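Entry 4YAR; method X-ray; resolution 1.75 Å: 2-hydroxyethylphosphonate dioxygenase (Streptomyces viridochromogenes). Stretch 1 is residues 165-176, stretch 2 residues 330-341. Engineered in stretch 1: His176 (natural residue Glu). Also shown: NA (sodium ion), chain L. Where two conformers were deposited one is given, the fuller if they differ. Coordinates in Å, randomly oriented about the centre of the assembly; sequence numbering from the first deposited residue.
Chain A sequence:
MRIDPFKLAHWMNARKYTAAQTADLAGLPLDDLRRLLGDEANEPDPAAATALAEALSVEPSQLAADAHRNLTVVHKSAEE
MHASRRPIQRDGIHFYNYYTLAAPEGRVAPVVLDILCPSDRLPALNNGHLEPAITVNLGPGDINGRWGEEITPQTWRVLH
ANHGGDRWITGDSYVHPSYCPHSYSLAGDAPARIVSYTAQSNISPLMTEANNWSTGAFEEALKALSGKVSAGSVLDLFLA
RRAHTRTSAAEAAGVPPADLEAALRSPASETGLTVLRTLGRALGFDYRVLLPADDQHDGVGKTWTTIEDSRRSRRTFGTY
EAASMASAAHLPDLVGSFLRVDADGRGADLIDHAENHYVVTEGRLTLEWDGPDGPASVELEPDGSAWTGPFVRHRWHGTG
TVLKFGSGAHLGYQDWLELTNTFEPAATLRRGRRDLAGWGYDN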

# COMPACT_ATOMS: atom_id res chain seq x y z
N GLY A 165 27.77 12.60 10.43
CA GLY A 165 27.43 13.28 9.22
C GLY A 165 26.47 12.39 8.38
O GLY A 165 26.10 11.19 8.71
N ASP A 166 26.08 12.93 7.26
CA ASP A 166 25.21 12.20 6.35
C ASP A 166 23.87 12.07 7.02
O ASP A 166 23.30 10.99 6.98
N ARG A 167 23.37 13.18 7.59
CA ARG A 167 22.16 13.21 8.32
C ARG A 167 20.95 13.16 7.39
O ARG A 167 19.82 13.07 7.86
N TRP A 168 21.16 13.25 6.08
CA TRP A 168 20.09 12.92 5.15
C TRP A 168 19.57 11.48 5.38
O TRP A 168 18.43 11.14 5.04
N ILE A 169 20.43 10.62 5.92
CA ILE A 169 19.98 9.33 6.46
C ILE A 169 19.72 9.59 7.90
O ILE A 169 20.67 9.83 8.70
N THR A 170 18.46 9.69 8.26
CA THR A 170 18.08 10.29 9.51
C THR A 170 18.28 9.35 10.72
O THR A 170 18.57 9.81 11.86
N GLY A 171 18.16 8.05 10.48
CA GLY A 171 18.09 7.05 11.55
C GLY A 171 17.75 5.64 11.09
O GLY A 171 17.58 5.41 9.92
N ASP A 172 17.69 4.75 12.03
CA ASP A 172 17.29 3.38 11.79
C ASP A 172 15.84 3.36 11.29
O ASP A 172 15.00 4.26 11.64
N SER A 173 15.49 2.28 10.58
CA SER A 173 14.12 2.05 10.17
C SER A 173 13.78 0.60 10.28
O SER A 173 14.67 -0.23 10.28
N TYR A 174 12.51 0.31 10.39
CA TYR A 174 12.04 -1.05 10.34
C TYR A 174 10.58 -1.14 9.87
O TYR A 174 9.80 -0.15 9.92
N VAL A 175 10.19 -2.37 9.54
CA VAL A 175 8.83 -2.65 9.15
C VAL A 175 8.17 -3.37 10.29
O VAL A 175 8.62 -4.45 10.71
N HIS A 176 7.04 -2.78 10.65
CA HIS A 176 6.21 -3.22 11.73
C HIS A 176 5.26 -4.23 11.11
O HIS A 176 4.65 -4.02 10.03
N HIS A 330 7.60 -9.73 1.72
CA HIS A 330 6.17 -10.05 1.92
C HIS A 330 5.29 -8.87 1.81
O HIS A 330 4.08 -9.08 1.88
N LEU A 331 5.87 -7.66 1.65
CA LEU A 331 5.07 -6.45 1.59
C LEU A 331 5.62 -5.66 0.41
O LEU A 331 6.17 -4.54 0.59
N PRO A 332 5.43 -6.18 -0.82
CA PRO A 332 5.99 -5.51 -2.01
C PRO A 332 5.47 -4.13 -2.33
O PRO A 332 6.13 -3.40 -3.11
N ASP A 333 4.31 -3.76 -1.84
CA ASP A 333 3.74 -2.45 -2.17
C ASP A 333 4.12 -1.31 -1.17
O ASP A 333 3.66 -0.19 -1.36
N LEU A 334 4.92 -1.62 -0.16
CA LEU A 334 5.43 -0.68 0.87
C LEU A 334 6.91 -0.35 0.65
O LEU A 334 7.78 -1.24 0.66
N VAL A 335 7.24 0.91 0.38
CA VAL A 335 8.61 1.19 0.01
C VAL A 335 8.99 2.46 0.77
O VAL A 335 8.12 3.36 1.01
N GLY A 336 10.27 2.56 1.08
CA GLY A 336 10.83 3.82 1.71
C GLY A 336 12.22 4.08 1.29
O GLY A 336 13.04 3.16 1.33
N SER A 337 12.52 5.34 0.93
CA SER A 337 13.89 5.75 0.52
C SER A 337 14.24 7.13 1.10
O SER A 337 13.35 7.95 1.29
N PHE A 338 15.50 7.34 1.42
CA PHE A 338 16.05 8.70 1.69
C PHE A 338 16.58 9.22 0.36
O PHE A 338 17.30 8.49 -0.33
N LEU A 339 16.21 10.43 0.00
CA LEU A 339 16.71 11.10 -1.23
C LEU A 339 17.43 12.43 -0.96
O LEU A 339 16.88 13.35 -0.39
N ARG A 340 18.66 12.50 -1.41
CA ARG A 340 19.42 13.76 -1.45
C ARG A 340 19.28 14.47 -2.82
O ARG A 340 19.50 13.84 -3.84
N VAL A 341 18.87 15.75 -2.81
CA VAL A 341 18.66 16.54 -4.00
C VAL A 341 19.80 17.58 -4.03
O VAL A 341 20.10 18.17 -3.01

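The two stretches, at least 156 residues apart in sequence wherever they touch, bury 472 Å² between them, and most of that area belongs to Phe338, Trp168 and Arg340. No hydrogen bond crosses the interface, so the contact rests on ring faces, apolar side chains and a loose pairing of charges.

Phe338 covers the most surface. Its CA-to-CB bond points toward stretch 1, and with chi1 at -54° (m) and chi2 at -89° the ring lies against the loop that runs from Trp168 to Gly171. Ile169 occupies one face: its CA stands 4.0 Å from the centroid of the Phe338 ring, only 11° off the normal, in a CH-pi contact, while Ile169 CG2 comes within 3.9 Å of Phe338 CE2. The CA-to-CB bond of Ile169 itself runs sideways (chi1 m, chi2 t), so backbone and side chain both contribute to the cover. Backbone atoms approach the ring obliquely as well, with Trp168 O 3.2 Å from Phe338 CD1 and Thr170 N 3.4 Å from Phe338 CE1. Thr170, a p rotamer, also brings OG1 to 3.5 Å from Phe338 CE1; that hydroxyl finds its hydrogen bond elsewhere in the structure.

Trp168 sits in the type I turn from Asp166 to Ile169, which is closed by a hydrogen bond from Ile169 N to Asp166 O (3.1 Å). Its CA-to-CB bond points toward stretch 2, with chi1 p (68°) and chi2 at -82°, which lets the indole meet two alternate residues of the strand. Trp168 CE3 packs 3.8 Å from Phe338 CB, and Arg340 lies over one face of the indole.

Arg340 is extended through chi1 and chi2 (both t), with chi3 between wells at -142°. Its CD sits 4.0 Å from the centroid of the five-membered ring of Trp168, 8° off the normal, a CH-pi contact. Trp168 NE1 and Arg340 NE are 3.5 Å apart, but both are donors and do not bond. Beyond the indole, Arg340 NH2 is 4.5 Å from Asp166 OD1, too far for a salt bridge; the oxygen lies well out of the guanidinium plane, leaving only charge attraction.

A smaller apolar patch forms at Val175 (chi1 t), whose CG1 lies 3.8 Å from Leu331 CD1 and 4.3 Å from Leu334 CD2. The engineered His176 makes no contact with stretch 2. Away from the interface, His330 ND1 binds the sodium ion at 2.4 Å; waters are modelled around the ion, but one lies too close to be a true ligand, so no water count is given.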

# COMPACT_ATOMS: atom_id res chain seq x y z
CB ASP A 166 25.70 10.77 6.08
CG ASP A 166 27.03 10.70 5.41
OD1 ASP A 166 27.37 11.63 4.63
OD2 ASP A 166 27.73 9.66 5.62
CB ARG A 167 22.09 14.47 9.16
CG ARG A 167 23.24 14.60 10.15
CD ARG A 167 23.02 13.86 11.46
NE ARG A 167 22.28 14.66 12.44
CZ ARG A 167 22.67 15.01 13.67
NH1 ARG A 167 23.83 14.66 14.20
NH2 ARG A 167 21.84 15.72 14.40
CB TRP A 168 20.53 13.21 3.74
CG TRP A 168 21.57 12.36 3.16
CD1 TRP A 168 22.90 12.49 3.35
CD2 TRP A 168 21.38 11.27 2.23
NE1 TRP A 168 23.58 11.52 2.60
CE2 TRP A 168 22.67 10.77 1.90
CE3 TRP A 168 20.26 10.68 1.65
CZ2 TRP A 168 22.85 9.70 1.06
CZ3 TRP A 168 20.45 9.64 0.75
CH2 TRP A 168 21.74 9.16 0.45
CB ILE A 169 21.03 8.21 6.24
CG1 ILE A 169 21.35 8.04 4.74
CG2 ILE A 169 20.63 6.94 7.02
CD1 ILE A 169 22.56 7.21 4.34
CB THR A 170 16.61 10.79 9.48
OG1 THR A 170 15.69 9.68 9.39
CG2 THR A 170 16.39 11.73 8.33
CB ASP A 172 17.37 2.56 13.10
CG ASP A 172 18.80 2.24 13.62
OD1 ASP A 172 19.83 2.42 12.95
OD2 ASP A 172 18.90 1.84 14.81
CB SER A 173 13.87 2.55 8.72
OG SER A 173 14.77 1.94 7.82
CB TYR A 174 12.19 -1.74 11.71
CG TYR A 174 11.12 -1.37 12.72
CD1 TYR A 174 11.03 -0.10 13.29
CD2 TYR A 174 10.17 -2.33 13.11
CE1 TYR A 174 10.03 0.21 14.19
CE2 TYR A 174 9.19 -2.03 14.02
CZ TYR A 174 9.12 -0.78 14.58
OH TYR A 174 8.08 -0.53 15.46
CB VAL A 175 8.71 -3.53 7.94
CG1 VAL A 175 7.21 -3.80 7.71
CG2 VAL A 175 9.33 -2.82 6.76
CB HIS A 176 5.52 -2.00 12.38
CG HIS A 176 4.71 -2.33 13.59
ND1 HIS A 176 5.22 -3.05 14.65
CD2 HIS A 176 3.42 -2.06 13.89
CE1 HIS A 176 4.26 -3.21 15.55
NE2 HIS A 176 3.18 -2.58 15.13
CB HIS A 330 5.94 -10.65 3.31
CG HIS A 330 6.81 -11.81 3.61
ND1 HIS A 330 8.14 -11.62 4.00
CD2 HIS A 330 6.60 -13.15 3.64
CE1 HIS A 330 8.72 -12.77 4.15
NE2 HIS A 330 7.80 -13.73 4.00
CB LEU A 331 5.14 -5.63 2.90
CG LEU A 331 4.46 -6.30 4.10
CD1 LEU A 331 4.87 -5.68 5.42
CD2 LEU A 331 2.95 -6.33 3.91
CB PRO A 332 5.61 -6.43 -3.15
CG PRO A 332 5.24 -7.72 -2.51
CD PRO A 332 4.72 -7.40 -1.18
CB ASP A 333 2.25 -2.53 -2.19
CG ASP A 333 1.69 -3.52 -3.26
OD1 ASP A 333 2.37 -3.84 -4.23
OD2 ASP A 333 0.54 -3.97 -3.09
CB LEU A 334 5.18 -1.30 2.24
CG LEU A 334 5.62 -0.56 3.51
CD1 LEU A 334 4.98 0.82 3.51
CD2 LEU A 334 5.22 -1.33 4.77
CB VAL A 335 8.76 1.44 -1.53
CG1 VAL A 335 10.12 1.92 -1.85
CG2 VAL A 335 8.49 0.16 -2.36
CB SER A 337 13.99 5.82 -1.03
OG SER A 337 13.62 4.58 -1.63
CB PHE A 338 17.17 8.68 2.69
CG PHE A 338 16.90 8.01 4.01
CD1 PHE A 338 16.35 8.73 5.09
CD2 PHE A 338 17.28 6.71 4.23
CE1 PHE A 338 16.13 8.09 6.31
CE2 PHE A 338 17.16 6.10 5.51
CZ PHE A 338 16.51 6.80 6.52
CB LEU A 339 15.62 11.37 -2.21
CG LEU A 339 14.81 10.24 -2.80
CD1 LEU A 339 13.86 10.78 -3.82
CD2 LEU A 339 15.75 9.22 -3.50
CB ARG A 340 20.87 13.40 -1.15
CG ARG A 340 21.69 14.47 -0.51
CD ARG A 340 23.14 14.05 -0.52
NE ARG A 340 23.81 14.45 0.71
CZ ARG A 340 25.13 14.45 0.90
NH1 ARG A 340 25.95 14.05 -0.08
NH2 ARG A 340 25.63 14.85 2.07
CB VAL A 341 17.27 17.27 -3.93
CG1 VAL A 341 16.99 18.01 -5.21
CG2 VAL A 341 16.16 16.26 -3.63
NA NA L . 8.60 -11.19 6.31
O HOH W 1 6.79 -9.29 6.34
O HOH W 2 10.07 -12.46 6.80
O HOH W 3 7.81 -10.13 5.74
O HOH W 4 9.75 -10.11 4.24